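Local structure of 4-hydroxybutyrate CoA-transferase (Porphyromonas gingivalis, 3EH7) at residues 208-213 with 309-314; 260-265 with 305-310. The protein probably transfers coenzyme A from an acyl-CoA such as acetyl-CoA to a carboxylate such as 4-hydroxybutyrate. All coordinates share one frame; numbering follows the deposited sequence.

Followed from the N terminus, the chain leaves helix 197-208 through the loop 208-213, makes strand 215-217, and later runs through the loop 260-265 between helix 246-253 and strand 269-271. Both loops meet the same later piece of chain, the loop and strand of 305-314. Contact 1 closes the longer loop, 95 residues between its segments, and contact 2 closes one of 39 that lies within it. The two share Asn309 and Met310, their centres are about 12 Å apart, and Gly213 packs on Lys261 where they touch. Together they tie the connections before strands 215-217 and 269-271 to strand 310-314 and the loop that leads into it; the three strands belong to one mixed sheet.

Contact 1. Residues 208-213 with 309-314; sequences ELIEDG and NMVSIN
Ile210 lies over Val311 and Ile313, whose side chains project from strand 310-314 toward the 208-213 loop. Its CB leaves the backbone to one side, and only the longer branch bends in to the strand: CG1 stands anti to the carbonyl carbon (chi1 -67°). CG1 meets Val311 CG1 at 3.9 Å and Val311 CG2 slightly farther off, at 4.2 Å, so the methylene sits against both prongs of the valine. An extended second torsion (chi2 170°) then carries the tip on along the strand, where Ile210 CD1 meets Ile313 CD1 at 4.1 Å, the two side chains crossing at about a right angle. Leu216, Leu231 and Leu237 also pack on Ile210, so its side chain is buried among apolar neighbours.

This is the familiar construction of an alpha/beta layer: helix 197-208 ends, the loop passes across one face of the parallel part of the sheet, and the chain enters strand 215-217, the direct neighbour of 310-314. Val311 accordingly touches Leu216 on one side and Ile357 of strand 355-359 on the other. Leu209 adds its carbonyl, whose O lies 4.1 Å from Val311 CG2 and accepts a hydrogen bond from Lys355 NZ.

At the other end the contact turns polar. Water 1 donates to Gly213 O at 2.6 Å and accepts from Asn309 ND2 at 3.0 Å, bridging backbone to side chain, while Asn309 OD1 takes a hydrogen bond from Asn353 ND2.

Contact 2. Residues 260-265 with 305-310; sequences KKKTLH and AQNDNM
Thr263 grips the loop at Gln306-Asp308 with a single hydroxyl used in both directions. Its OG1 donates to Gln306 O at 2.7 Å, arriving in the carbonyl plane on a lone pair, and accepts from Asp308 N at 2.9 Å with a nearly straight N-H...O angle of 163°. The first torsion (chi1 53°) sets OG1 between the backbone N and the carbonyl carbon, and CG2, anti to that carbon, packs beside the Asp308 carboxylate, 3.7 Å from OD2. One side chain thus serves a backbone acceptor and a backbone donor two residues apart.

Two waters extend the polar seam. Water 2 takes the amide hydrogen of Thr263 N and gives one of its own to Asp308 O, 2.8 Å away; Thr215 OG1 is a second partner of that carbonyl. Farther along, water 1, which also belongs to contact 1, donates to Lys261 O at 3.0 Å and so joins the two contacts.

Next to these bonds Leu264 crosses Asn307 obliquely, its CB against the flat amide, and Leu264 also touches Val303 of helix 301-304. Lys262 runs alongside Asn307, pointing the same way, but bends at chi3 (82°) so that the ammonium turns back to its own loop: NZ donates to His265 O at 2.9 Å, from above the carbonyl plane, and weakly to Leu264 O. Lys268 O and Ile239 O also receive hydrogen bonds from NZ.

The buried ammonium is thus gathered among backbone carbonyls, whose dipoles would be expected to favour its charged form, while the bonds across the contact depend on one hydroxyl and bridging water rather than on paired charges.

Contact 1. Residues 208-213 with 309-314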
loop_
_atom_site.group_PDB
_atom_site.type_symbol
_atom_site.label_atom_id
_atom_site.label_comp_id
_atom_site.label_asym_id
_atom_site.label_seq_id
_atom_site.Cartn_x
_atom_site.Cartn_y
_atom_site.Cartn_z
ATOM N N GLU A 208 -22.198 8.527 -11.344
ATOM C CA GLU A 208 -21.708 8.447 -12.703
ATOM C C GLU A 208 -20.643 7.372 -12.852
ATOM O O GLU A 208 -20.440 6.852 -13.932
ATOM C CB GLU A 208 -21.041 9.766 -13.021
ATOM C CG GLU A 208 -21.149 10.235 -14.416
ATOM C CD GLU A 208 -20.853 11.718 -14.482
ATOM O OE1 GLU A 208 -21.786 12.543 -14.287
ATOM O OE2 GLU A 208 -19.674 12.047 -14.710
ATOM N N LEU A 209 -19.902 7.098 -11.779
ATOM C CA LEU A 209 -18.759 6.201 -11.891
ATOM C C LEU A 209 -19.145 4.758 -11.536
ATOM O O LEU A 209 -18.319 3.838 -11.658
ATOM C CB LEU A 209 -17.600 6.727 -11.027
ATOM C CG LEU A 209 -16.972 8.060 -11.447
ATOM C CD1 LEU A 209 -15.899 8.493 -10.424
ATOM C CD2 LEU A 209 -16.361 7.984 -12.843
ATOM N N ILE A 210 -20.402 4.565 -11.123
ATOM C CA ILE A 210 -20.904 3.275 -10.697
ATOM C C ILE A 210 -21.771 2.668 -11.781
ATOM O O ILE A 210 -22.823 3.225 -12.127
ATOM C CB ILE A 210 -21.732 3.410 -9.402
ATOM C CG1 ILE A 210 -20.812 3.831 -8.260
ATOM C CG2 ILE A 210 -22.477 2.066 -9.090
ATOM C CD1 ILE A 210 -21.477 4.239 -6.981
ATOM N N GLU A 211 -21.321 1.550 -12.343
ATOM C CA GLU A 211 -22.062 0.877 -13.392
ATOM C C GLU A 211 -22.862 -0.276 -12.809
ATOM O O GLU A 211 -22.640 -0.694 -11.668
ATOM C CB GLU A 211 -21.118 0.324 -14.447
ATOM C CG GLU A 211 -20.288 1.378 -15.179
ATOM C CD GLU A 211 -19.008 0.759 -15.742
ATOM O OE1 GLU A 211 -18.000 0.649 -14.996
ATOM O OE2 GLU A 211 -19.023 0.352 -16.929
ATOM N N ASP A 212 -23.795 -0.780 -13.611
ATOM C CA ASP A 212 -24.637 -1.876 -13.186
ATOM C C ASP A 212 -23.732 -3.015 -12.807
ATOM O O ASP A 212 -22.763 -3.264 -13.488
ATOM C CB ASP A 212 -25.528 -2.349 -14.319
ATOM C CG ASP A 212 -26.624 -1.374 -14.652
ATOM O OD1 ASP A 212 -27.067 -0.588 -13.780
ATOM O OD2 ASP A 212 -27.048 -1.420 -15.797
ATOM N N GLY A 213 -24.068 -3.692 -11.728
ATOM C CA GLY A 213 -23.308 -4.835 -11.277
ATOM C C GLY A 213 -22.127 -4.511 -10.382
ATOM O O GLY A 213 -21.413 -5.435 -9.979
ATOM N N ASN A 309 -15.554 -5.557 -10.203
ATOM C CA ASN A 309 -16.195 -4.245 -10.331
ATOM C C ASN A 309 -16.371 -3.502 -9.005
ATOM O O ASN A 309 -17.439 -2.931 -8.728
ATOM C CB ASN A 309 -17.529 -4.398 -11.068
ATOM C CG ASN A 309 -17.363 -5.039 -12.425
ATOM O OD1 ASN A 309 -16.762 -4.449 -13.313
ATOM N ND2 ASN A 309 -17.924 -6.246 -12.604
HETATM N N MSE A 310 -15.304 -3.470 -8.206
HETATM C CA MSE A 310 -15.317 -2.737 -6.953
HETATM C C MSE A 310 -15.414 -1.257 -7.273
HETATM O O MSE A 310 -14.770 -0.758 -8.203
HETATM C CB MSE A 310 -14.050 -2.966 -6.096
HETATM C CG MSE A 310 -14.007 -4.230 -5.329
HETATM SE SE MSE A 310 -15.353 -4.467 -3.995
HETATM C CE MSE A 310 -15.174 -2.799 -3.097
ATOM N N VAL A 311 -16.250 -0.571 -6.503
ATOM C CA VAL A 311 -16.211 0.871 -6.414
ATOM C C VAL A 311 -16.147 1.187 -4.937
ATOM O O VAL A 311 -17.057 0.855 -4.165
ATOM C CB VAL A 311 -17.429 1.581 -7.062
ATOM C CG1 VAL A 311 -17.306 3.074 -6.852
ATOM C CG2 VAL A 311 -17.511 1.253 -8.559
ATOM N N SER A 312 -15.027 1.799 -4.555
ATOM C CA SER A 312 -14.783 2.190 -3.194
ATOM C C SER A 312 -14.945 3.713 -3.108
ATOM O O SER A 312 -14.372 4.422 -3.919
ATOM C CB SER A 312 -13.381 1.726 -2.786
ATOM O OG SER A 312 -12.938 2.462 -1.684
ATOM N N ILE A 313 -15.766 4.192 -2.169
ATOM C CA ILE A 313 -15.978 5.628 -1.936
ATOM C C ILE A 313 -15.609 5.983 -0.504
ATOM O O ILE A 313 -16.166 5.445 0.461
ATOM C CB ILE A 313 -17.454 6.097 -2.174
ATOM C CG1 ILE A 313 -17.978 5.656 -3.537
ATOM C CG2 ILE A 313 -17.563 7.621 -2.046
ATOM C CD1 ILE A 313 -19.498 5.919 -3.752
ATOM N N ASN A 314 -14.655 6.896 -0.376
ATOM C CA ASN A 314 -14.222 7.397 0.918
ATOM C C ASN A 314 -13.941 8.903 0.832
ATOM O O ASN A 314 -13.783 9.458 -0.250
ATOM C CB ASN A 314 -12.956 6.654 1.376
ATOM C CG ASN A 314 -13.189 5.155 1.546
ATOM O OD1 ASN A 314 -13.821 4.697 2.513
ATOM N ND2 ASN A 314 -12.700 4.400 0.617
HETATM O O HOH W 1 -20.178 -7.488 -11.038
#

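Contact 2. Residues 260-265 with 305-310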
loop_
_atom_site.group_PDB
_atom_site.type_symbol
_atom_site.label_atom_id
_atom_site.label_comp_id
_atom_site.label_asym_id
_atom_site.label_seq_id
_atom_site.Cartn_x
_atom_site.Cartn_y
_atom_site.Cartn_z
ATOM N N LYS A 260 -26.454 -9.884 -6.843
ATOM C CA LYS A 260 -26.653 -10.998 -7.757
ATOM C C LYS A 260 -25.518 -11.135 -8.762
ATOM O O LYS A 260 -25.303 -12.224 -9.288
ATOM C CB LYS A 260 -28.044 -10.967 -8.423
ATOM C CG LYS A 260 -29.138 -11.653 -7.540
ATOM C CD LYS A 260 -30.449 -11.927 -8.301
ATOM C CE LYS A 260 -31.587 -10.935 -7.949
ATOM N NZ LYS A 260 -32.059 -11.017 -6.521
ATOM N N LYS A 261 -24.761 -10.062 -9.001
ATOM C CA LYS A 261 -23.640 -10.131 -9.931
ATOM C C LYS A 261 -22.289 -10.216 -9.223
ATOM O O LYS A 261 -21.256 -10.009 -9.864
ATOM C CB LYS A 261 -23.638 -8.914 -10.849
ATOM C CG LYS A 261 -24.857 -8.821 -11.729
ATOM C CD LYS A 261 -24.816 -9.822 -12.826
ATOM C CE LYS A 261 -26.013 -9.679 -13.756
ATOM N NZ LYS A 261 -25.949 -10.779 -14.738
ATOM N N LYS A 262 -22.299 -10.488 -7.918
ATOM C CA LYS A 262 -21.069 -10.514 -7.135
ATOM C C LYS A 262 -20.325 -11.804 -7.419
ATOM O O LYS A 262 -20.939 -12.837 -7.568
ATOM C CB LYS A 262 -21.363 -10.480 -5.646
ATOM C CG LYS A 262 -21.810 -9.151 -5.120
ATOM C CD LYS A 262 -22.126 -9.255 -3.613
ATOM C CE LYS A 262 -20.882 -9.170 -2.724
ATOM N NZ LYS A 262 -21.085 -9.838 -1.387
ATOM N N THR A 263 -18.998 -11.743 -7.431
ATOM C CA THR A 263 -18.181 -12.910 -7.666
ATOM C C THR A 263 -17.644 -13.499 -6.365
ATOM O O THR A 263 -17.012 -14.542 -6.387
ATOM C CB THR A 263 -17.041 -12.542 -8.601
ATOM O OG1 THR A 263 -16.371 -11.399 -8.057
ATOM C CG2 THR A 263 -17.630 -12.230 -10.024
ATOM N N LEU A 264 -17.892 -12.826 -5.245
ATOM C CA LEU A 264 -17.597 -13.361 -3.926
ATOM C C LEU A 264 -18.837 -13.128 -3.081
ATOM O O LEU A 264 -19.392 -12.048 -3.115
ATOM C CB LEU A 264 -16.395 -12.637 -3.297
ATOM C CG LEU A 264 -15.833 -13.279 -2.021
ATOM C CD1 LEU A 264 -15.119 -14.645 -2.316
ATOM C CD2 LEU A 264 -14.892 -12.294 -1.316
ATOM N N HIS A 265 -19.246 -14.130 -2.318
ATOM C CA HIS A 265 -20.424 -14.047 -1.480
ATOM C C HIS A 265 -21.622 -13.476 -2.223
ATOM O O HIS A 265 -22.168 -12.452 -1.810
ATOM C CB HIS A 265 -20.121 -13.244 -0.208
ATOM C CG HIS A 265 -19.003 -13.826 0.595
ATOM N ND1 HIS A 265 -19.090 -15.067 1.204
ATOM C CD2 HIS A 265 -17.746 -13.384 0.817
ATOM C CE1 HIS A 265 -17.937 -15.342 1.792
ATOM N NE2 HIS A 265 -17.103 -14.335 1.578
ATOM N N ALA A 305 -10.285 -7.776 -3.527
ATOM C CA ALA A 305 -10.001 -7.965 -4.980
ATOM C C ALA A 305 -10.776 -9.079 -5.672
ATOM O O ALA A 305 -10.906 -9.078 -6.914
ATOM C CB ALA A 305 -8.497 -8.220 -5.199
ATOM N N GLN A 306 -11.268 -10.048 -4.906
ATOM C CA GLN A 306 -12.005 -11.154 -5.487
ATOM C C GLN A 306 -13.430 -10.765 -5.897
ATOM O O GLN A 306 -14.111 -11.571 -6.531
ATOM C CB GLN A 306 -12.076 -12.311 -4.501
ATOM C CG GLN A 306 -10.732 -12.992 -4.281
ATOM C CD GLN A 306 -10.733 -13.947 -3.091
ATOM O OE1 GLN A 306 -10.008 -13.733 -2.114
ATOM N NE2 GLN A 306 -11.475 -15.029 -3.199
ATOM N N ASN A 307 -13.869 -9.559 -5.507
ATOM C CA ASN A 307 -15.159 -8.990 -5.918
ATOM C C ASN A 307 -14.907 -8.225 -7.185
ATOM O O ASN A 307 -14.225 -7.206 -7.135
ATOM C CB ASN A 307 -15.696 -7.971 -4.862
ATOM C CG ASN A 307 -16.018 -8.602 -3.507
ATOM O OD1 ASN A 307 -15.189 -8.617 -2.580
ATOM N ND2 ASN A 307 -17.197 -9.122 -3.387
ATOM N N ASP A 308 -15.426 -8.681 -8.324
ATOM C CA ASP A 308 -15.289 -7.879 -9.549
ATOM C C ASP A 308 -16.029 -6.545 -9.437
ATOM O O ASP A 308 -17.013 -6.448 -8.710
ATOM C CB ASP A 308 -15.824 -8.598 -10.758
ATOM C CG ASP A 308 -14.959 -9.747 -11.183
ATOM O OD1 ASP A 308 -13.935 -10.001 -10.544
ATOM O OD2 ASP A 308 -15.323 -10.395 -12.185
ATOM N N ASN A 309 -15.554 -5.557 -10.203
ATOM C CA ASN A 309 -16.195 -4.245 -10.331
ATOM C C ASN A 309 -16.371 -3.502 -9.005
ATOM O O ASN A 309 -17.439 -2.931 -8.728
ATOM C CB ASN A 309 -17.529 -4.398 -11.068
ATOM C CG ASN A 309 -17.363 -5.039 -12.425
ATOM O OD1 ASN A 309 -16.762 -4.449 -13.313
ATOM N ND2 ASN A 309 -17.924 -6.246 -12.604
HETATM N N MSE A 310 -15.304 -3.470 -8.206
HETATM C CA MSE A 310 -15.317 -2.737 -6.953
HETATM C C MSE A 310 -15.414 -1.257 -7.273
HETATM O O MSE A 310 -14.770 -0.758 -8.203
HETATM C CB MSE A 310 -14.050 -2.966 -6.096
HETATM C CG MSE A 310 -14.007 -4.230 -5.329
HETATM SE SE MSE A 310 -15.353 -4.467 -3.995
HETATM C CE MSE A 310 -15.174 -2.799 -3.097
HETATM O O HOH W 1 -20.178 -7.488 -11.038
HETATM O O HOH W 2 -18.441 -8.762 -8.175
#